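Local coordinates for protein fimbrial subunit CupB6 (PDB 5CYL) that forms the adhesive tip of a chaperone-usher pilus of Pseudomonas aeruginosa and probably mediates attachment during biofilm formation, at residues D234-R239 against S317-R322; G278-F283 against G332-A337; S42-Y47 against S118-Y123. One frame throughout, in Å; residues are numbered along the deposited sequence.

Contact 1 (D234-R239 against S317-R322)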
loop_
_atom_site.group_PDB
_atom_site.type_symbol
_atom_site.label_atom_id
_atom_site.label_comp_id
_atom_site.label_asym_id
_atom_site.label_seq_id
_atom_site.Cartn_x
_atom_site.Cartn_y
_atom_site.Cartn_z
ATOM N N ASP A 234 -10.061 11.813 -43.327
ATOM C CA ASP A 234 -11.224 12.576 -42.931
ATOM C C ASP A 234 -12.046 11.724 -42.010
ATOM O O ASP A 234 -12.011 10.523 -42.091
ATOM C CB ASP A 234 -12.038 12.960 -44.162
ATOM C CG ASP A 234 -11.537 14.207 -44.816
ATOM O OD1 ASP A 234 -10.454 14.677 -44.444
ATOM O OD2 ASP A 234 -12.221 14.723 -45.704
ATOM N N THR A 235 -12.776 12.346 -41.111
ATOM C CA THR A 235 -13.447 11.559 -40.103
ATOM C C THR A 235 -14.871 11.985 -39.870
ATOM O O THR A 235 -15.226 13.120 -40.157
ATOM C CB THR A 235 -12.728 11.644 -38.764
ATOM O OG1 THR A 235 -12.597 13.018 -38.385
ATOM C CG2 THR A 235 -11.335 10.973 -38.788
ATOM N N SER A 236 -15.669 11.069 -39.320
ATOM C CA SER A 236 -17.079 11.318 -39.061
ATOM C C SER A 236 -17.223 12.164 -37.797
ATOM O O SER A 236 -16.226 12.513 -37.203
ATOM C CB SER A 236 -17.848 10.007 -38.974
ATOM O OG SER A 236 -17.583 9.269 -37.796
ATOM N N THR A 237 -18.437 12.556 -37.414
ATOM C CA THR A 237 -18.617 13.276 -36.154
ATOM C C THR A 237 -18.347 12.340 -34.962
ATOM O O THR A 237 -18.761 11.160 -35.017
ATOM C CB THR A 237 -20.010 13.866 -36.096
ATOM O OG1 THR A 237 -20.193 14.725 -37.229
ATOM C CG2 THR A 237 -20.178 14.664 -34.835
ATOM N N GLU A 238 -17.593 12.851 -33.964
ATOM C CA GLU A 238 -17.117 12.097 -32.770
ATOM C C GLU A 238 -18.227 11.667 -31.880
ATOM O O GLU A 238 -19.130 12.446 -31.664
ATOM C CB GLU A 238 -16.248 12.954 -31.882
ATOM C CG GLU A 238 -14.807 12.849 -32.261
ATOM C CD GLU A 238 -13.884 13.735 -31.455
ATOM O OE1 GLU A 238 -14.344 14.657 -30.742
ATOM O OE2 GLU A 238 -12.668 13.480 -31.529
ATOM N N ARG A 239 -18.131 10.465 -31.326
ATOM C CA ARG A 239 -19.086 9.963 -30.356
ATOM C C ARG A 239 -18.333 9.803 -29.055
ATOM O O ARG A 239 -17.275 9.209 -29.009
ATOM C CB ARG A 239 -19.672 8.630 -30.817
ATOM C CG ARG A 239 -20.435 8.708 -32.129
ATOM C CD ARG A 239 -21.726 9.488 -31.961
ATOM N NE ARG A 239 -22.432 9.711 -33.221
ATOM C CZ ARG A 239 -22.496 10.887 -33.843
ATOM N NH1 ARG A 239 -21.907 11.956 -33.318
ATOM N NH2 ARG A 239 -23.172 11.004 -34.986
ATOM N N SER A 317 -13.503 9.278 -27.125
ATOM C CA SER A 317 -14.372 9.651 -28.237
ATOM C C SER A 317 -13.987 8.828 -29.460
ATOM O O SER A 317 -12.827 8.500 -29.660
ATOM C CB SER A 317 -14.293 11.153 -28.530
ATOM O OG SER A 317 -13.141 11.454 -29.278
ATOM N N ALA A 318 -14.963 8.491 -30.280
ATOM C CA ALA A 318 -14.725 7.638 -31.446
ATOM C C ALA A 318 -15.366 8.177 -32.727
ATOM O O ALA A 318 -16.386 8.858 -32.676
ATOM C CB ALA A 318 -15.207 6.229 -31.166
ATOM N N ALA A 319 -14.737 7.877 -33.855
ATOM C CA ALA A 319 -15.259 8.286 -35.157
ATOM C C ALA A 319 -14.752 7.373 -36.245
ATOM O O ALA A 319 -13.785 6.624 -36.057
ATOM C CB ALA A 319 -14.917 9.727 -35.475
ATOM N N TYR A 320 -15.453 7.388 -37.370
ATOM C CA TYR A 320 -14.971 6.735 -38.588
ATOM C C TYR A 320 -13.832 7.544 -39.218
ATOM O O TYR A 320 -13.845 8.778 -39.204
ATOM C CB TYR A 320 -16.118 6.604 -39.572
ATOM C CG TYR A 320 -17.056 5.500 -39.189
ATOM C CD1 TYR A 320 -16.601 4.176 -39.126
ATOM C CD2 TYR A 320 -18.379 5.756 -38.891
ATOM C CE1 TYR A 320 -17.443 3.138 -38.775
ATOM C CE2 TYR A 320 -19.241 4.730 -38.515
ATOM C CZ TYR A 320 -18.774 3.431 -38.454
ATOM O OH TYR A 320 -19.631 2.378 -38.135
ATOM N N ILE A 321 -12.852 6.853 -39.770
ATOM C CA ILE A 321 -11.787 7.535 -40.510
ATOM C C ILE A 321 -11.668 6.922 -41.883
ATOM O O ILE A 321 -11.815 5.701 -42.037
ATOM C CB ILE A 321 -10.441 7.454 -39.778
ATOM C CG1 ILE A 321 -9.456 8.472 -40.357
ATOM C CG2 ILE A 321 -9.908 6.028 -39.809
ATOM C CD1 ILE A 321 -8.105 8.505 -39.679
ATOM N N ARG A 322 -11.408 7.737 -42.885
ATOM C CA ARG A 322 -11.228 7.187 -44.218
ATOM C C ARG A 322 -9.790 6.781 -44.509
ATOM O O ARG A 322 -8.884 7.618 -44.524
ATOM C CB ARG A 322 -11.680 8.199 -45.230
ATOM C CG ARG A 322 -11.487 7.735 -46.656
ATOM C CD ARG A 322 -11.453 8.914 -47.591
ATOM N NE ARG A 322 -10.887 8.556 -48.870
ATOM C CZ ARG A 322 -11.010 9.294 -49.959
ATOM N NH1 ARG A 322 -11.669 10.455 -49.922
ATOM N NH2 ARG A 322 -10.455 8.877 -51.086
#

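Contact 2 (G278-F283 against G332-A337)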
loop_
_atom_site.group_PDB
_atom_site.type_symbol
_atom_site.label_atom_id
_atom_site.label_comp_id
_atom_site.label_asym_id
_atom_site.label_seq_id
_atom_site.Cartn_x
_atom_site.Cartn_y
_atom_site.Cartn_z
ATOM N N GLY A 278 -16.652 -7.847 -44.770
ATOM C CA GLY A 278 -17.910 -8.101 -45.438
ATOM C C GLY A 278 -18.887 -6.950 -45.346
ATOM O O GLY A 278 -20.080 -7.152 -45.447
ATOM N N GLY A 279 -18.382 -5.741 -45.150
ATOM C CA GLY A 279 -19.223 -4.568 -45.039
ATOM C C GLY A 279 -18.641 -3.424 -45.820
ATOM O O GLY A 279 -18.420 -3.558 -47.003
ATOM N N ALA A 280 -18.390 -2.307 -45.150
ATOM C CA ALA A 280 -17.785 -1.142 -45.773
ATOM C C ALA A 280 -16.326 -1.385 -46.004
ATOM O O ALA A 280 -15.703 -2.143 -45.297
ATOM C CB ALA A 280 -17.975 0.089 -44.913
ATOM N N ALA A 281 -15.777 -0.741 -47.015
ATOM C CA ALA A 281 -14.345 -0.859 -47.295
ATOM C C ALA A 281 -13.630 0.495 -47.338
ATOM O O ALA A 281 -14.207 1.508 -47.706
ATOM C CB ALA A 281 -14.114 -1.639 -48.578
ATOM N N GLY A 282 -12.363 0.479 -46.929
ATOM C CA GLY A 282 -11.476 1.661 -46.959
ATOM C C GLY A 282 -11.691 2.625 -45.806
ATOM O O GLY A 282 -11.369 3.806 -45.911
ATOM N N PHE A 283 -12.251 2.110 -44.723
ATOM C CA PHE A 283 -12.536 2.905 -43.561
ATOM C C PHE A 283 -12.070 2.195 -42.330
ATOM O O PHE A 283 -11.947 0.975 -42.308
ATOM C CB PHE A 283 -14.041 3.187 -43.443
ATOM C CG PHE A 283 -14.561 4.082 -44.519
ATOM C CD1 PHE A 283 -14.926 3.567 -45.753
ATOM C CD2 PHE A 283 -14.665 5.446 -44.302
ATOM C CE1 PHE A 283 -15.387 4.409 -46.750
ATOM C CE2 PHE A 283 -15.114 6.311 -45.296
ATOM C CZ PHE A 283 -15.490 5.788 -46.520
ATOM N N GLY A 332 -21.148 0.176 -46.843
ATOM C CA GLY A 332 -21.649 -0.977 -46.129
ATOM C C GLY A 332 -21.744 -0.877 -44.621
ATOM O O GLY A 332 -21.693 0.193 -44.049
ATOM N N VAL A 333 -21.896 -2.025 -43.977
ATOM C CA VAL A 333 -22.039 -2.085 -42.518
ATOM C C VAL A 333 -20.664 -1.834 -41.936
ATOM O O VAL A 333 -19.743 -2.491 -42.374
ATOM C CB VAL A 333 -22.537 -3.460 -42.069
ATOM C CG1 VAL A 333 -22.349 -3.650 -40.559
ATOM C CG2 VAL A 333 -23.976 -3.615 -42.480
ATOM N N ALA A 334 -20.526 -0.874 -41.010
ATOM C CA ALA A 334 -19.209 -0.568 -40.449
ATOM C C ALA A 334 -19.169 -0.907 -38.970
ATOM O O ALA A 334 -19.517 -0.078 -38.099
ATOM C CB ALA A 334 -18.853 0.875 -40.684
ATOM N N ASP A 335 -18.675 -2.101 -38.662
ATOM C CA ASP A 335 -18.619 -2.539 -37.260
ATOM C C ASP A 335 -17.215 -2.899 -36.808
ATOM O O ASP A 335 -16.470 -3.509 -37.543
ATOM C CB ASP A 335 -19.589 -3.688 -36.996
ATOM C CG ASP A 335 -21.060 -3.258 -37.042
ATOM O OD1 ASP A 335 -21.398 -2.051 -37.077
ATOM O OD2 ASP A 335 -21.907 -4.183 -37.042
ATOM N N GLY A 336 -16.879 -2.500 -35.585
ATOM C CA GLY A 336 -15.573 -2.829 -35.045
ATOM C C GLY A 336 -15.637 -3.167 -33.587
ATOM O O GLY A 336 -16.586 -2.797 -32.898
ATOM N N ALA A 337 -14.621 -3.852 -33.099
ATOM C CA ALA A 337 -14.651 -4.220 -31.680
ATOM C C ALA A 337 -13.291 -4.068 -31.038
ATOM O O ALA A 337 -12.304 -4.421 -31.643
ATOM C CB ALA A 337 -15.142 -5.638 -31.542
#

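Contact 3 (S42-Y47 against S118-Y123)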
loop_
_atom_site.group_PDB
_atom_site.type_symbol
_atom_site.label_atom_id
_atom_site.label_comp_id
_atom_site.label_asym_id
_atom_site.label_seq_id
_atom_site.Cartn_x
_atom_site.Cartn_y
_atom_site.Cartn_z
ATOM N N SER A 42 0.864 -6.061 25.308
ATOM C CA SER A 42 1.145 -6.312 26.721
ATOM C C SER A 42 2.002 -7.556 26.916
ATOM O O SER A 42 1.650 -8.627 26.456
ATOM C CB SER A 42 -0.153 -6.435 27.518
ATOM O OG SER A 42 0.082 -6.050 28.862
ATOM N N LEU A 43 3.136 -7.396 27.584
ATOM C CA LEU A 43 4.036 -8.525 27.898
ATOM C C LEU A 43 3.989 -8.881 29.393
ATOM O O LEU A 43 3.877 -7.987 30.227
ATOM C CB LEU A 43 5.468 -8.175 27.512
ATOM C CG LEU A 43 5.746 -7.973 26.025
ATOM C CD1 LEU A 43 7.241 -7.803 25.809
ATOM C CD2 LEU A 43 5.152 -9.117 25.189
ATOM N N PHE A 44 4.046 -10.163 29.731
ATOM C CA PHE A 44 4.235 -10.562 31.129
ATOM C C PHE A 44 5.714 -10.512 31.499
ATOM O O PHE A 44 6.576 -11.106 30.808
ATOM C CB PHE A 44 3.715 -11.965 31.348
ATOM C CG PHE A 44 2.228 -12.068 31.361
ATOM C CD1 PHE A 44 1.476 -11.351 32.280
ATOM C CD2 PHE A 44 1.572 -12.944 30.494
ATOM C CE1 PHE A 44 0.092 -11.491 32.312
ATOM C CE2 PHE A 44 0.185 -13.081 30.512
ATOM C CZ PHE A 44 -0.556 -12.343 31.421
ATOM N N LEU A 45 6.015 -9.817 32.581
ATOM C CA LEU A 45 7.363 -9.856 33.121
ATOM C C LEU A 45 7.438 -10.772 34.371
ATOM O O LEU A 45 6.807 -10.516 35.374
ATOM C CB LEU A 45 7.869 -8.451 33.392
ATOM C CG LEU A 45 9.334 -8.289 33.817
ATOM C CD1 LEU A 45 10.318 -9.171 33.049
ATOM C CD2 LEU A 45 9.728 -6.814 33.698
ATOM N N ASN A 46 8.210 -11.847 34.277
ATOM C CA ASN A 46 8.332 -12.816 35.363
ATOM C C ASN A 46 9.730 -12.879 35.942
ATOM O O ASN A 46 10.745 -12.834 35.232
ATOM C CB ASN A 46 7.850 -14.174 34.884
ATOM C CG ASN A 46 6.435 -14.112 34.363
ATOM O OD1 ASN A 46 5.626 -13.390 34.901
ATOM N ND2 ASN A 46 6.145 -14.839 33.284
ATOM N N TYR A 47 9.755 -12.946 37.262
ATOM C CA TYR A 47 11.007 -12.968 38.006
ATOM C C TYR A 47 10.716 -13.683 39.287
ATOM O O TYR A 47 9.566 -13.783 39.693
ATOM C CB TYR A 47 11.468 -11.550 38.300
ATOM C CG TYR A 47 10.456 -10.772 39.121
ATOM C CD1 TYR A 47 9.242 -10.401 38.575
ATOM C CD2 TYR A 47 10.718 -10.396 40.427
ATOM C CE1 TYR A 47 8.304 -9.679 39.304
ATOM C CE2 TYR A 47 9.791 -9.679 41.167
ATOM C CZ TYR A 47 8.587 -9.325 40.600
ATOM O OH TYR A 47 7.665 -8.606 41.307
ATOM N N SER A 118 5.427 -11.475 39.464
ATOM C CA SER A 118 4.718 -11.253 38.236
ATOM C C SER A 118 4.284 -9.811 38.074
ATOM O O SER A 118 3.725 -9.197 38.971
ATOM C CB SER A 118 3.502 -12.146 38.223
ATOM O OG SER A 118 3.226 -12.517 36.915
ATOM N N THR A 119 4.538 -9.289 36.889
ATOM C CA THR A 119 4.068 -7.970 36.508
ATOM C C THR A 119 3.904 -7.867 34.986
ATOM O O THR A 119 4.274 -8.780 34.262
ATOM C CB THR A 119 5.019 -6.876 37.012
ATOM O OG1 THR A 119 4.381 -5.621 36.871
ATOM C CG2 THR A 119 6.356 -6.869 36.265
ATOM N N THR A 120 3.353 -6.762 34.502
ATOM C CA THR A 120 3.211 -6.582 33.051
ATOM C C THR A 120 4.058 -5.399 32.534
ATOM O O THR A 120 4.307 -4.449 33.253
ATOM C CB THR A 120 1.749 -6.363 32.657
ATOM O OG1 THR A 120 1.337 -5.113 33.204
ATOM C CG2 THR A 120 0.860 -7.466 33.163
ATOM N N SER A 121 4.504 -5.491 31.289
ATOM C CA SER A 121 5.052 -4.357 30.544
ATOM C C SER A 121 4.097 -3.998 29.379
ATOM O O SER A 121 3.700 -4.888 28.608
ATOM C CB SER A 121 6.454 -4.685 30.042
ATOM O OG SER A 121 7.151 -3.492 29.678
ATOM N N ASP A 122 3.772 -2.710 29.251
ATOM C CA ASP A 122 2.742 -2.246 28.309
ATOM C C ASP A 122 3.285 -1.294 27.249
ATOM O O ASP A 122 3.953 -0.311 27.561
ATOM C CB ASP A 122 1.565 -1.614 29.071
ATOM C CG ASP A 122 0.684 -2.647 29.745
ATOM O OD1 ASP A 122 0.727 -3.830 29.317
ATOM O OD2 ASP A 122 -0.078 -2.297 30.667
ATOM N N TYR A 123 2.974 -1.600 25.990
ATOM C CA TYR A 123 3.561 -0.897 24.833
ATOM C C TYR A 123 2.521 -0.523 23.812
ATOM O O TYR A 123 1.466 -1.163 23.707
ATOM C CB TYR A 123 4.576 -1.780 24.100
ATOM C CG TYR A 123 5.742 -2.191 24.936
ATOM C CD1 TYR A 123 6.855 -1.356 25.089
ATOM C CD2 TYR A 123 5.725 -3.412 25.592
ATOM C CE1 TYR A 123 7.927 -1.744 25.867
ATOM C CE2 TYR A 123 6.790 -3.792 26.381
ATOM C CZ TYR A 123 7.871 -2.939 26.507
ATOM O OH TYR A 123 8.910 -3.344 27.287
#

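Contact 1 (D234-R239 against S317-R322)
Ser236 OG approaches the Tyr320 ring obliquely, 3.8 Å from CD2, and lies 3.5 Å from Tyr320 CB. The guanidinium of Arg239 carries Thr237 O on one face, displaced toward its rim, while Arg239 NH1 donates to Glu238 O from above that carbonyl's plane. The Glu238 carboxylate extends to Ser317, where a hydrogen bond with the serine hydroxyl is at most weak.

Ser236 is gripped twice. Its OG sits between the backbone N and the carbonyl carbon (chi1 72°), and there accepts the Tyr320 N-H at 2.9 Å. The hydroxyl thus takes the acceptor role of a backbone carbonyl, next to the single bridge of Thr235 with Ile321, whose bonds are Ser236 N to Tyr320 O and Arg322 N to Asp234 O. The Thr235 and Ile321 side chains cross obliquely, Thr235 CG2 3.5 Å from Ile321 CG1, and Ala319 CB rests 3.6 Å from Ser236 OG.

Arg239 and Ala318 form an antiparallel hydrogen-bonded pair, Arg239 N to Ala318 O at 2.7 Å. The register shifts by one residue between the two ladders, which loop separates; the chain becomes regular strand at Arg239.

A loop leading into strand 239-245 is thus laid along strand 311-322, probably in a pilin-like domain. On its other border this strand pairs with strand 283-289, Ala319 bonding to Val286. Leu221 of strand 215-225 packs on Arg239, Ala318 and Tyr320, and Tyr320 OH bonds to Ala334 O of strand 332-343.

Contact 2 (G278-F283 against G332-A337)
Ala280 N donates to Val333 O at 3.1 Å, the one hydrogen bond between these segments. Its N-H points well at the acceptor (160°), although the donor stands above the carbonyl plane, 48° out of it. A CA-H...O contact adds to the grip on the same oxygen, with Gly279 CA 3.4 Å from Val333 O.

Van der Waals contact is mainly a matter of main chain. Gly279 and Gly332 put no side chain between the two backbones, and the CA atoms of Ala280 and Gly332 come within 3.9 Å of each other. Gly332 adopts an extended conformation with phi 160°, one readily accessible only to glycine. The methyl of Ala280 points toward this glycine, its CB 3.7 Å from Gly332 N.

Apolar side-chain contact is slight: Ala280 CB and Ala334 CB come within 4.4 Å.

The loop before strand 283-289 is thereby fastened across the start of strand 332-343. That strand is paired on one border with strand 352-361, Gly332 bonding to Ile360 and Ala334 to Gly358. Strand 352-361, antiparallel to strand 332-343 and parallel to strand 215-225, lies between them, consistent with the donor-strand position of chaperone-usher pilin domains, and its Ile360 also touches Ala280.

Contact 3 (S42-Y47 against S118-Y123)
Leu43 and Ser121 form a hydrogen-bonded antiparallel pair, Leu43 N to Ser121 O and Ser121 N to Leu43 O each at 2.8 Å. Leu45 and Thr119 repeat the pattern two residues on. Between them Phe44 faces Thr120 as a non-hydrogen-bonded pair, where Thr120 CA-H meets Leu43 O. The ladder is regular, and the strand axes run at 146° to each other.

Polar side chains meet on the face bearing Ser42, Phe44 and Asn46. Ser118 OG donates to Asn46 OD1 at 3.3 Å, and Ser42 OG lies against Asp122 OD1, though too close for its length to be trusted.

On the face of Leu43 and Leu45 apolar contacts meet: the Leu45 and Thr119 side chains lie side by side, Leu45 CB 3.6 Å from Thr119 CG2, while Leu43 CD1 reaches Tyr123 CE2. On the other face Thr120 CG2 packs obliquely to the Phe44 ring, 4.0 Å from CD1.

An aromatic ring meets backbone beside the start of strand 118-129, where Tyr47 CE1 lies 3.4 Å from Ser118 N; Tyr47 OH bonds to Ser114 N.

Strand 35-50 pairs on its other border with strand 6-22, and strand 118-129 with strand 83-90. The leucine face turns to strands 56-65 and 151-160, where Leu58 and Ala156 meet Leu45, as one sheet packs on another in a beta sandwich.

Overall arrangement
Contacts 1 and 2 belong to the fimbrial-family domain, their centres 13 Å apart, and reach the same sheet; they touch through a tyrosine hydroxyl and by packing of Arg322 on Phe283. Contact 3 lies in the N-terminal half, its centre about 74 and 78 Å from theirs, on the opposite side of the chain's centre. It is a regular strand pair, largely buried on its leucine face and more exposed on the other. Contact 1, also partly buried, joins a loop to a strand through mixed backbone and side-chain bonds. Contact 2 is a small surface contact, dominated by glycine and alanine and held by one hydrogen bond.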